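Local coordinates for putative large adhesion protein (Lap) involved in biofilm formation (Marinobacter hydrocarbonoclasticus ATCC 49840, PDB 6M8M) that probably helps its bacterium attach to surfaces and form biofilms, through a calcium-dependent PA14 domain that binds glucose, at residues A[88-94]-A[107-111]; A[129-135]-A[187-193]; A[139-145]-A[172-178]. One frame throughout, in Å; residues are numbered along the deposited sequence.

Overall arrangement
All three contacts belong to the PA14 domain. Contacts 2 and 3 belong to two antiparallel sheets packed face to face; the centres of the two contacts are about 13 Å apart. Val133 CG1 of contact 2 meets Tyr139 CZ of contact 3 at 3.5 Å, and Ile190 CD1 meets Ile177 CD1 at 3.8 Å. Contact 1 is a calcium-binding loop on the other side of the chain's centre, about 24 Å from contact 2 and 25 Å from contact 3, centre to centre. Glucose sits on a different calcium ion. The side chain of Gln187 in contact 2 is about 8 Å from the sugar, and that of Tyr139 in contact 3 about 11 Å.

Contact 1: residues A[88-94]-A[107-111]. With CA (calcium ion), chain C.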
loop_
_atom_site.group_PDB
_atom_site.type_symbol
_atom_site.label_atom_id
_atom_site.label_comp_id
_atom_site.label_asym_id
_atom_site.label_seq_id
_atom_site.Cartn_x
_atom_site.Cartn_y
_atom_site.Cartn_z
ATOM N N GLY A 88 5.890 3.972 -12.263
ATOM C CA GLY A 88 6.326 2.964 -13.199
ATOM C C GLY A 88 7.483 3.346 -14.094
ATOM O O GLY A 88 7.888 2.550 -14.947
ATOM N N GLY A 89 8.041 4.531 -13.937
ATOM C CA GLY A 89 9.161 4.943 -14.758
ATOM C C GLY A 89 10.451 4.242 -14.387
ATOM O O GLY A 89 10.603 3.658 -13.319
ATOM N N ASN A 90 11.435 4.325 -15.285
ATOM C CA ASN A 90 12.714 3.658 -15.063
ATOM C C ASN A 90 13.323 4.100 -13.734
ATOM O O ASN A 90 13.472 5.296 -13.477
ATOM C CB ASN A 90 13.663 3.971 -16.222
ATOM C CG ASN A 90 14.793 2.951 -16.355
ATOM O OD1 ASN A 90 14.592 1.745 -16.294
ATOM N ND2 ASN A 90 15.999 3.455 -16.596
ATOM N N GLY A 91 13.666 3.129 -12.895
ATOM C CA GLY A 91 14.280 3.379 -11.610
ATOM C C GLY A 91 13.365 3.933 -10.546
ATOM O O GLY A 91 13.815 4.160 -9.423
ATOM N N LYS A 92 12.090 4.158 -10.848
ATOM C CA LYS A 92 11.252 4.945 -9.944
ATOM C C LYS A 92 10.737 4.147 -8.749
ATOM O O LYS A 92 10.687 4.681 -7.635
ATOM C CB LYS A 92 10.122 5.632 -10.725
ATOM C CG LYS A 92 10.624 6.714 -11.672
ATOM C CD LYS A 92 11.102 7.938 -10.884
ATOM C CE LYS A 92 11.814 8.964 -11.749
ATOM N NZ LYS A 92 11.057 9.337 -12.958
ATOM N N VAL A 93 10.367 2.878 -8.922
ATOM C CA VAL A 93 9.906 2.120 -7.764
ATOM C C VAL A 93 11.055 1.953 -6.778
ATOM O O VAL A 93 10.848 1.979 -5.559
ATOM C CB VAL A 93 9.247 0.779 -8.145
ATOM C CG1 VAL A 93 10.205 -0.173 -8.811
ATOM C CG2 VAL A 93 8.637 0.142 -6.901
ATOM N N GLN A 94 12.287 1.812 -7.274
ATOM C CA GLN A 94 13.433 1.703 -6.381
ATOM C C GLN A 94 13.570 2.965 -5.533
ATOM O O GLN A 94 13.729 2.887 -4.309
ATOM C CB GLN A 94 14.701 1.440 -7.191
ATOM C CG GLN A 94 14.782 0.050 -7.807
ATOM C CD GLN A 94 14.024 -0.113 -9.111
ATOM O OE1 GLN A 94 13.543 0.846 -9.709
ATOM N NE2 GLN A 94 13.938 -1.349 -9.567
ATOM N N ASP A 107 14.083 -5.947 -10.753
ATOM C CA ASP A 107 13.669 -4.646 -11.267
ATOM C C ASP A 107 12.484 -4.898 -12.189
ATOM O O ASP A 107 12.671 -5.453 -13.285
ATOM C CB ASP A 107 14.806 -3.984 -12.020
ATOM C CG ASP A 107 14.435 -2.617 -12.575
ATOM O OD1 ASP A 107 13.269 -2.187 -12.400
ATOM O OD2 ASP A 107 15.308 -1.948 -13.184
ATOM N N PRO A 108 11.263 -4.581 -11.784
ATOM C CA PRO A 108 10.109 -4.876 -12.635
ATOM C C PRO A 108 10.115 -4.017 -13.889
ATOM O O PRO A 108 10.723 -2.955 -13.940
ATOM C CB PRO A 108 8.916 -4.541 -11.739
ATOM C CG PRO A 108 9.436 -3.474 -10.833
ATOM C CD PRO A 108 10.900 -3.788 -10.595
ATOM N N GLU A 109 9.419 -4.493 -14.911
ATOM C CA GLU A 109 9.304 -3.727 -16.142
ATOM C C GLU A 109 8.701 -2.360 -15.860
ATOM O O GLU A 109 7.932 -2.182 -14.909
ATOM C CB GLU A 109 8.442 -4.491 -17.147
ATOM C CG GLU A 109 6.989 -4.591 -16.749
ATOM C CD GLU A 109 6.244 -5.687 -17.497
ATOM O OE1 GLU A 109 6.435 -6.879 -17.166
ATOM O OE2 GLU A 109 5.468 -5.361 -18.414
ATOM N N ASN A 110 9.081 -1.391 -16.678
ATOM C CA ASN A 110 8.544 -0.043 -16.573
ATOM C C ASN A 110 7.171 0.052 -17.241
ATOM O O ASN A 110 6.848 -0.707 -18.158
ATOM C CB ASN A 110 9.492 0.937 -17.250
ATOM C CG ASN A 110 10.883 0.911 -16.645
ATOM O OD1 ASN A 110 11.057 0.596 -15.467
ATOM N ND2 ASN A 110 11.881 1.224 -17.447
ATOM N N SER A 111 6.353 0.995 -16.773
ATOM C CA SER A 111 5.007 1.135 -17.296
ATOM C C SER A 111 4.446 2.504 -16.951
ATOM O O SER A 111 5.009 3.251 -16.151
ATOM C CB SER A 111 4.089 0.046 -16.742
ATOM O OG SER A 111 4.012 0.121 -15.322
HETATM CA CA CA C . 11.840 -0.887 -13.811
HETATM O O HOH W 1 13.999 0.301 -14.041
HETATM O O HOH W 2 11.929 0.639 -11.960
HETATM O O HOH W 3 9.562 -0.594 -12.982
HETATM O O HOH W 4 12.792 -1.936 -15.743
#
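Asp107 OD1 is gripped by two partners. It binds the calcium ion at 2.4 Å, and it accepts a hydrogen bond from Gln94 NE2 at 3.0 Å. The amide N-H comes from above the carboxylate plane, and the amide and carboxylate planes are 82° apart. Gln94 reaches it because its chain bends at chi2 (82°). The calcium ion is also bound by Pro108 O and Asn110 OD1, and four waters bring the coordination to seven. Thus 107-111 supplies all the protein ligands, while 88-94 acts from the second shell. Water 1 donates to Asn90 OD1 and to Asp107 OD2, each at 2.7 Å, and accepts from Gly91 N. Water 2 donates to Gln94 OE1 at 2.8 Å. The amide of Asn110 is used at both ends: OD1 faces the metal, and ND2 donates to Asn90 OD1 at 3.0 Å, in its own amide plane. This bond probably fixes which way the amide is turned. Beside the site, Ser111 N donates to Gly88 O at 2.8 Å, and Val93 CG1 packs against Pro108 CG at 3.9 Å. Tyr42 of strand 38-45 touches both of these apolar side chains. With a single carboxylate on the ion, the protein ligands probably offset its charge only in part; the metal probably ties this surface loop to the start of helix 92-96.

Contact 2: residues A[129-135]-A[187-193]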
loop_
_atom_site.group_PDB
_atom_site.type_symbol
_atom_site.label_atom_id
_atom_site.label_comp_id
_atom_site.label_asym_id
_atom_site.label_seq_id
_atom_site.Cartn_x
_atom_site.Cartn_y
_atom_site.Cartn_z
ATOM N N TYR A 129 -7.970 1.150 16.948
ATOM C CA TYR A 129 -6.857 1.719 16.208
ATOM C C TYR A 129 -7.385 2.532 15.036
ATOM O O TYR A 129 -8.573 2.517 14.720
ATOM C CB TYR A 129 -5.921 0.599 15.722
ATOM C CG TYR A 129 -5.370 -0.245 16.857
ATOM C CD1 TYR A 129 -4.232 0.145 17.539
ATOM C CD2 TYR A 129 -6.003 -1.416 17.254
ATOM C CE1 TYR A 129 -3.736 -0.611 18.587
ATOM C CE2 TYR A 129 -5.506 -2.175 18.305
ATOM C CZ TYR A 129 -4.382 -1.763 18.970
ATOM O OH TYR A 129 -3.853 -2.511 20.022
ATOM N N GLN A 130 -6.482 3.235 14.356
ATOM C CA GLN A 130 -6.877 4.139 13.288
ATOM C C GLN A 130 -5.674 4.441 12.414
ATOM O O GLN A 130 -4.599 4.767 12.920
ATOM C CB GLN A 130 -7.421 5.433 13.891
ATOM C CG GLN A 130 -7.924 6.449 12.902
ATOM C CD GLN A 130 -8.461 7.674 13.609
ATOM O OE1 GLN A 130 -7.878 8.133 14.583
ATOM N NE2 GLN A 130 -9.580 8.195 13.142
ATOM N N PHE A 131 -5.876 4.365 11.099
ATOM C CA PHE A 131 -4.865 4.745 10.131
ATOM C C PHE A 131 -5.071 6.185 9.669
ATOM O O PHE A 131 -6.191 6.694 9.616
ATOM C CB PHE A 131 -4.939 3.846 8.897
ATOM C CG PHE A 131 -4.461 2.439 9.109
ATOM C CD1 PHE A 131 -3.117 2.143 9.062
ATOM C CD2 PHE A 131 -5.366 1.407 9.294
ATOM C CE1 PHE A 131 -2.683 0.828 9.228
ATOM C CE2 PHE A 131 -4.932 0.102 9.456
ATOM C CZ PHE A 131 -3.591 -0.187 9.416
ATOM N N ARG A 132 -3.969 6.808 9.271
ATOM C CA ARG A 132 -3.963 8.068 8.534
ATOM C C ARG A 132 -3.014 7.876 7.363
ATOM O O ARG A 132 -1.918 7.341 7.538
ATOM C CB ARG A 132 -3.559 9.250 9.407
ATOM C CG ARG A 132 -3.614 10.570 8.654
ATOM C CD ARG A 132 -3.453 11.742 9.593
ATOM N NE ARG A 132 -2.106 11.810 10.110
ATOM C CZ ARG A 132 -1.661 12.763 10.923
ATOM N NH1 ARG A 132 -2.480 13.733 11.316
ATOM N NH2 ARG A 132 -0.406 12.743 11.335
ATOM N N VAL A 133 -3.436 8.292 6.173
ATOM C CA VAL A 133 -2.715 7.975 4.941
ATOM C C VAL A 133 -2.512 9.243 4.134
ATOM O O VAL A 133 -3.469 9.986 3.902
ATOM C CB VAL A 133 -3.472 6.936 4.088
ATOM C CG1 VAL A 133 -2.687 6.612 2.816
ATOM C CG2 VAL A 133 -3.767 5.672 4.898
ATOM N N ARG A 134 -1.287 9.471 3.686
ATOM C CA ARG A 134 -0.999 10.491 2.694
ATOM C C ARG A 134 -0.603 9.759 1.414
ATOM O O ARG A 134 0.334 8.946 1.426
ATOM C CB ARG A 134 0.124 11.420 3.135
ATOM C CG ARG A 134 0.405 12.512 2.097
ATOM C CD ARG A 134 1.340 13.567 2.652
ATOM N NE ARG A 134 1.592 14.657 1.715
ATOM C CZ ARG A 134 0.781 15.683 1.524
ATOM N NH1 ARG A 134 -0.358 15.781 2.177
ATOM N NH2 ARG A 134 1.124 16.621 0.651
ATOM N N ALA A 135 -1.317 10.008 0.322
ATOM C CA ALA A 135 -1.055 9.264 -0.900
ATOM C C ALA A 135 -1.370 10.085 -2.140
ATOM O O ALA A 135 -2.216 10.989 -2.128
ATOM C CB ALA A 135 -1.889 7.966 -0.929
ATOM N N GLN A 187 3.209 8.876 -4.112
ATOM C CA GLN A 187 3.588 8.897 -2.707
ATOM C C GLN A 187 2.652 7.990 -1.936
ATOM O O GLN A 187 1.458 7.935 -2.248
ATOM C CB GLN A 187 3.510 10.320 -2.140
ATOM C CG GLN A 187 3.928 10.405 -0.677
ATOM C CD GLN A 187 4.046 11.824 -0.176
ATOM O OE1 GLN A 187 3.567 12.763 -0.817
ATOM N NE2 GLN A 187 4.676 11.993 0.979
ATOM N N LEU A 188 3.180 7.307 -0.925
ATOM C CA LEU A 188 2.350 6.526 -0.012
ATOM C C LEU A 188 2.996 6.561 1.367
ATOM O O LEU A 188 4.067 5.978 1.568
ATOM C CB LEU A 188 2.178 5.087 -0.472
ATOM C CG LEU A 188 1.367 4.189 0.463
ATOM C CD1 LEU A 188 -0.072 4.666 0.588
ATOM C CD2 LEU A 188 1.416 2.749 -0.025
ATOM N N ARG A 189 2.331 7.189 2.331
ATOM C CA ARG A 189 2.784 7.205 3.717
ATOM C C ARG A 189 1.613 6.794 4.594
ATOM O O ARG A 189 0.576 7.468 4.605
ATOM C CB ARG A 189 3.277 8.596 4.117
ATOM C CG ARG A 189 3.805 8.648 5.541
ATOM C CD ARG A 189 4.134 10.063 5.972
ATOM N NE ARG A 189 5.179 10.648 5.141
ATOM C CZ ARG A 189 5.209 11.916 4.747
ATOM N NH1 ARG A 189 4.232 12.755 5.079
ATOM N NH2 ARG A 189 6.205 12.345 3.988
ATOM N N ILE A 190 1.766 5.696 5.321
ATOM C CA ILE A 190 0.725 5.170 6.186
ATOM C C ILE A 190 1.184 5.295 7.631
ATOM O O ILE A 190 2.287 4.852 7.982
ATOM C CB ILE A 190 0.388 3.709 5.842
ATOM C CG1 ILE A 190 -0.035 3.613 4.380
ATOM C CG2 ILE A 190 -0.687 3.173 6.769
ATOM C CD1 ILE A 190 -0.389 2.230 3.904
ATOM N N GLU A 191 0.327 5.888 8.457
ATOM C CA GLU A 191 0.512 5.962 9.893
ATOM C C GLU A 191 -0.594 5.190 10.593
ATOM O O GLU A 191 -1.716 5.096 10.098
ATOM C CB GLU A 191 0.452 7.409 10.380
ATOM C CG GLU A 191 1.526 8.330 9.867
ATOM C CD GLU A 191 1.123 9.780 9.997
ATOM O OE1 GLU A 191 1.762 10.503 10.797
ATOM O OE2 GLU A 191 0.151 10.184 9.331
ATOM N N LEU A 192 -0.282 4.671 11.772
ATOM C CA LEU A 192 -1.229 3.943 12.610
ATOM C C LEU A 192 -1.125 4.478 14.027
ATOM O O LEU A 192 -0.022 4.748 14.512
ATOM C CB LEU A 192 -0.879 2.458 12.581
ATOM C CG LEU A 192 -1.760 1.545 13.431
ATOM C CD1 LEU A 192 -3.181 1.510 12.942
ATOM C CD2 LEU A 192 -1.201 0.119 13.422
ATOM N N ARG A 193 -2.266 4.627 14.687
ATOM C CA ARG A 193 -2.280 4.934 16.107
ATOM C C ARG A 193 -3.309 4.072 16.811
ATOM O O ARG A 193 -4.267 3.578 16.213
ATOM C CB ARG A 193 -2.598 6.397 16.379
ATOM C CG ARG A 193 -3.999 6.818 16.040
ATOM C CD ARG A 193 -4.124 8.280 16.355
ATOM N NE ARG A 193 -5.370 8.849 15.905
ATOM C CZ ARG A 193 -5.725 10.115 16.124
ATOM N NH1 ARG A 193 -4.927 10.921 16.820
ATOM N NH2 ARG A 193 -6.867 10.565 15.662
#
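The Phe131 ring carries Leu192 CD1 over the centre of one face, a CH-pi contact 3.8 Å from the centroid, and packs edge-to-face with Phe202. Ile190 CG2 comes obliquely to Phe131 CD1. The guanidinium of Arg132 is met at its edge by Glu191. NE donates to Glu191 OE2 at 2.9 Å and NH2 to Glu191 OE1 at 3.2 Å, both on the syn side, forming a two-pronged salt bridge. The bend at chi3 of Arg132 (70°) turns its NE edge to the carboxylate, whose plane is tilted 27° from the guanidinium. Arg193 uses its edge differently: NE and NH2 both donate to one atom, Gln130 OE1, at 2.9 and 2.8 Å. Gln130 NE2 is bound to Gly162 O, so both ends of that amide are held. Arg134 and Arg189 lie side by side with guanidinium planes 16° apart. Within 187-193, Gln187 NE2 lies 3.3 Å above the Arg189 guanidinium plane, offset toward its rim. Arg134 also hydrogen-bonds Thr159, and Arg189 forms a salt bridge with Asp79. On the same face as Phe131 and Leu192, Leu188 CD1 packs on Val133 CG1 and Ala135 CB. Backbone hydrogen bonds join Gln130 with Arg193, Arg132 with Glu191 and Arg134 with Arg189. This is a regular antiparallel pair with a polar outer face and an apolar inner one, as expected of the beta-sandwich of PA14 domains.

Contact 3: residues A[139-145]-A[172-178]; sequences YRIEVNG and PHSVEIV
Strands 139-143 and 174-178 run antiparallel, at 172°, with axes 4.8 Å apart and hydrogen-bonded pairs at Arg140 with Val178 and Glu142 with Glu176. On the inner face, Ile141 and Ile177 lie side by side and point the same way, CG1 to CG1 at 3.9 Å. Ile141 CG2 also meets Val175 CG2 at 4.1 Å, and Val143 CG2 touches the same methyl. Phe131 and Val133 of the facing sheet cover Ile141.

The outer face holds charges. Glu142 OE1 and Glu176 OE2 are 4.6 Å apart, two like charges. Lys61 probably eases this: it forms a salt bridge with Glu176 and a long, weak pair with Glu142. Water 6 lies 3.0 Å from Glu142 OE1 and probably donates to it. The Arg140 guanidinium forms a salt bridge with Glu150, not with the paired strand 174-178.

The pair ends at Asn144, where the chain turns with positive phi (52°) into Gly145. Asn144 N donates to Ser174 O at 2.9 Å. Its side chain then spans two residues. OD1 accepts from Ser174 N, which lies above the carbonyl plane. ND2 donates to His173 ND1 at 3.0 Å, entering at the ring edge and in the ring plane. The amide and ring planes are 66° apart. Ser174 OG hydrogen-bonds water 5 at 2.9 Å, and this water accepts from Gly145 N.

Because His173 ND1 accepts here, a neutral ring would carry its proton on NE2. The Asn144 amide is held at both ends, so it probably fixes the turn against His173 and Ser174.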
loop_
_atom_site.group_PDB
_atom_site.type_symbol
_atom_site.label_atom_id
_atom_site.label_comp_id
_atom_site.label_asym_id
_atom_site.label_seq_id
_atom_site.Cartn_x
_atom_site.Cartn_y
_atom_site.Cartn_z
ATOM N N TYR A 139 -5.990 4.427 -2.752
ATOM C CA TYR A 139 -5.665 3.285 -1.913
ATOM C C TYR A 139 -6.907 2.804 -1.179
ATOM O O TYR A 139 -7.905 3.521 -1.049
ATOM C CB TYR A 139 -4.582 3.611 -0.860
ATOM C CG TYR A 139 -5.009 4.757 0.017
ATOM C CD1 TYR A 139 -4.821 6.058 -0.400
ATOM C CD2 TYR A 139 -5.677 4.551 1.220
ATOM C CE1 TYR A 139 -5.252 7.126 0.348
ATOM C CE2 TYR A 139 -6.136 5.632 1.985
ATOM C CZ TYR A 139 -5.919 6.917 1.531
ATOM O OH TYR A 139 -6.371 7.997 2.273
ATOM N N ARG A 140 -6.806 1.583 -0.656
ATOM C CA ARG A 140 -7.768 1.051 0.298
ATOM C C ARG A 140 -7.012 0.201 1.306
ATOM O O ARG A 140 -6.156 -0.605 0.913
ATOM C CB ARG A 140 -8.842 0.197 -0.370
ATOM C CG ARG A 140 -9.807 -0.392 0.680
ATOM C CD ARG A 140 -10.938 -1.167 0.074
ATOM N NE ARG A 140 -11.885 -0.269 -0.565
ATOM C CZ ARG A 140 -12.886 -0.678 -1.324
ATOM N NH1 ARG A 140 -13.061 -1.976 -1.558
ATOM N NH2 ARG A 140 -13.690 0.209 -1.872
ATOM N N ILE A 141 -7.330 0.367 2.587
ATOM C CA ILE A 141 -6.846 -0.491 3.665
ATOM C C ILE A 141 -8.031 -1.261 4.228
ATOM O O ILE A 141 -9.053 -0.667 4.584
ATOM C CB ILE A 141 -6.179 0.319 4.796
ATOM C CG1 ILE A 141 -5.102 1.244 4.229
ATOM C CG2 ILE A 141 -5.649 -0.635 5.866
ATOM C CD1 ILE A 141 -4.292 1.982 5.267
ATOM N N GLU A 142 -7.889 -2.570 4.318
ATOM C CA GLU A 142 -8.878 -3.442 4.936
ATOM C C GLU A 142 -8.242 -4.189 6.098
ATOM O O GLU A 142 -7.097 -4.646 6.001
ATOM C CB GLU A 142 -9.416 -4.447 3.914
ATOM C CG GLU A 142 -10.271 -3.815 2.837
ATOM C CD GLU A 142 -10.627 -4.767 1.707
ATOM O OE1 GLU A 142 -10.091 -5.896 1.683
ATOM O OE2 GLU A 142 -11.445 -4.377 0.843
ATOM N N VAL A 143 -8.965 -4.297 7.205
ATOM C CA VAL A 143 -8.543 -5.079 8.364
ATOM C C VAL A 143 -9.626 -6.111 8.598
ATOM O O VAL A 143 -10.807 -5.760 8.725
ATOM C CB VAL A 143 -8.321 -4.204 9.601
ATOM C CG1 VAL A 143 -8.125 -5.075 10.843
ATOM C CG2 VAL A 143 -7.109 -3.303 9.390
ATOM N N ASN A 144 -9.240 -7.385 8.583
ATOM C CA ASN A 144 -10.189 -8.487 8.712
ATOM C C ASN A 144 -11.319 -8.336 7.702
ATOM O O ASN A 144 -12.495 -8.582 8.001
ATOM C CB ASN A 144 -10.698 -8.606 10.140
ATOM C CG ASN A 144 -9.661 -9.226 11.064
ATOM O OD1 ASN A 144 -8.962 -10.168 10.689
ATOM N ND2 ASN A 144 -9.534 -8.676 12.264
ATOM N N GLY A 145 -10.957 -7.919 6.491
ATOM C CA GLY A 145 -11.877 -7.831 5.383
ATOM C C GLY A 145 -12.749 -6.597 5.343
ATOM O O GLY A 145 -13.523 -6.443 4.389
ATOM N N PRO A 172 -5.463 -14.507 13.634
ATOM C CA PRO A 172 -4.718 -13.292 13.275
ATOM C C PRO A 172 -5.576 -12.226 12.606
ATOM O O PRO A 172 -6.591 -12.515 11.967
ATOM C CB PRO A 172 -3.650 -13.803 12.297
ATOM C CG PRO A 172 -4.166 -15.110 11.799
ATOM C CD PRO A 172 -4.948 -15.699 12.935
ATOM N N HIS A 173 -5.175 -10.979 12.793
ATOM C CA HIS A 173 -5.918 -9.830 12.287
ATOM C C HIS A 173 -5.278 -9.411 10.976
ATOM O O HIS A 173 -4.258 -8.720 10.953
ATOM C CB HIS A 173 -5.911 -8.720 13.322
ATOM C CG HIS A 173 -6.567 -9.121 14.601
ATOM N ND1 HIS A 173 -7.913 -9.388 14.677
ATOM C CD2 HIS A 173 -6.066 -9.337 15.840
ATOM C CE1 HIS A 173 -8.221 -9.739 15.915
ATOM N NE2 HIS A 173 -7.119 -9.710 16.640
ATOM N N SER A 174 -5.892 -9.821 9.883
ATOM C CA SER A 174 -5.324 -9.571 8.576
ATOM C C SER A 174 -5.414 -8.095 8.227
ATOM O O SER A 174 -6.364 -7.399 8.597
ATOM C CB SER A 174 -6.085 -10.376 7.531
ATOM O OG SER A 174 -7.419 -9.891 7.415
ATOM N N VAL A 175 -4.404 -7.611 7.525
ATOM C CA VAL A 175 -4.410 -6.285 6.928
ATOM C C VAL A 175 -4.025 -6.423 5.464
ATOM O O VAL A 175 -3.101 -7.169 5.119
ATOM C CB VAL A 175 -3.501 -5.305 7.701
ATOM C CG1 VAL A 175 -2.042 -5.773 7.760
ATOM C CG2 VAL A 175 -3.607 -3.908 7.105
ATOM N N GLU A 176 -4.787 -5.757 4.602
ATOM C CA GLU A 176 -4.543 -5.758 3.165
ATOM C C GLU A 176 -4.643 -4.332 2.675
ATOM O O GLU A 176 -5.656 -3.662 2.910
ATOM C CB GLU A 176 -5.536 -6.634 2.415
ATOM C CG GLU A 176 -5.354 -6.558 0.905
ATOM C CD GLU A 176 -6.141 -7.604 0.143
ATOM O OE1 GLU A 176 -6.249 -8.749 0.631
ATOM O OE2 GLU A 176 -6.642 -7.276 -0.958
ATOM N N ILE A 177 -3.595 -3.870 2.011
ATOM C CA ILE A 177 -3.513 -2.521 1.466
ATOM C C ILE A 177 -3.320 -2.637 -0.028
ATOM O O ILE A 177 -2.431 -3.373 -0.480
ATOM C CB ILE A 177 -2.330 -1.759 2.083
ATOM C CG1 ILE A 177 -2.506 -1.655 3.598
ATOM C CG2 ILE A 177 -2.155 -0.393 1.438
ATOM C CD1 ILE A 177 -1.224 -1.469 4.338
ATOM N N VAL A 178 -4.118 -1.903 -0.792
ATOM C CA VAL A 178 -3.839 -1.717 -2.212
ATOM C C VAL A 178 -3.679 -0.222 -2.452
ATOM O O VAL A 178 -4.337 0.601 -1.803
ATOM C CB VAL A 178 -4.890 -2.342 -3.147
ATOM C CG1 VAL A 178 -5.000 -3.845 -2.910
ATOM C CG2 VAL A 178 -6.221 -1.659 -3.003
HETATM O O HOH W 5 -8.109 -7.599 5.694
HETATM O O HOH W 6 -8.665 -8.129 3.058
#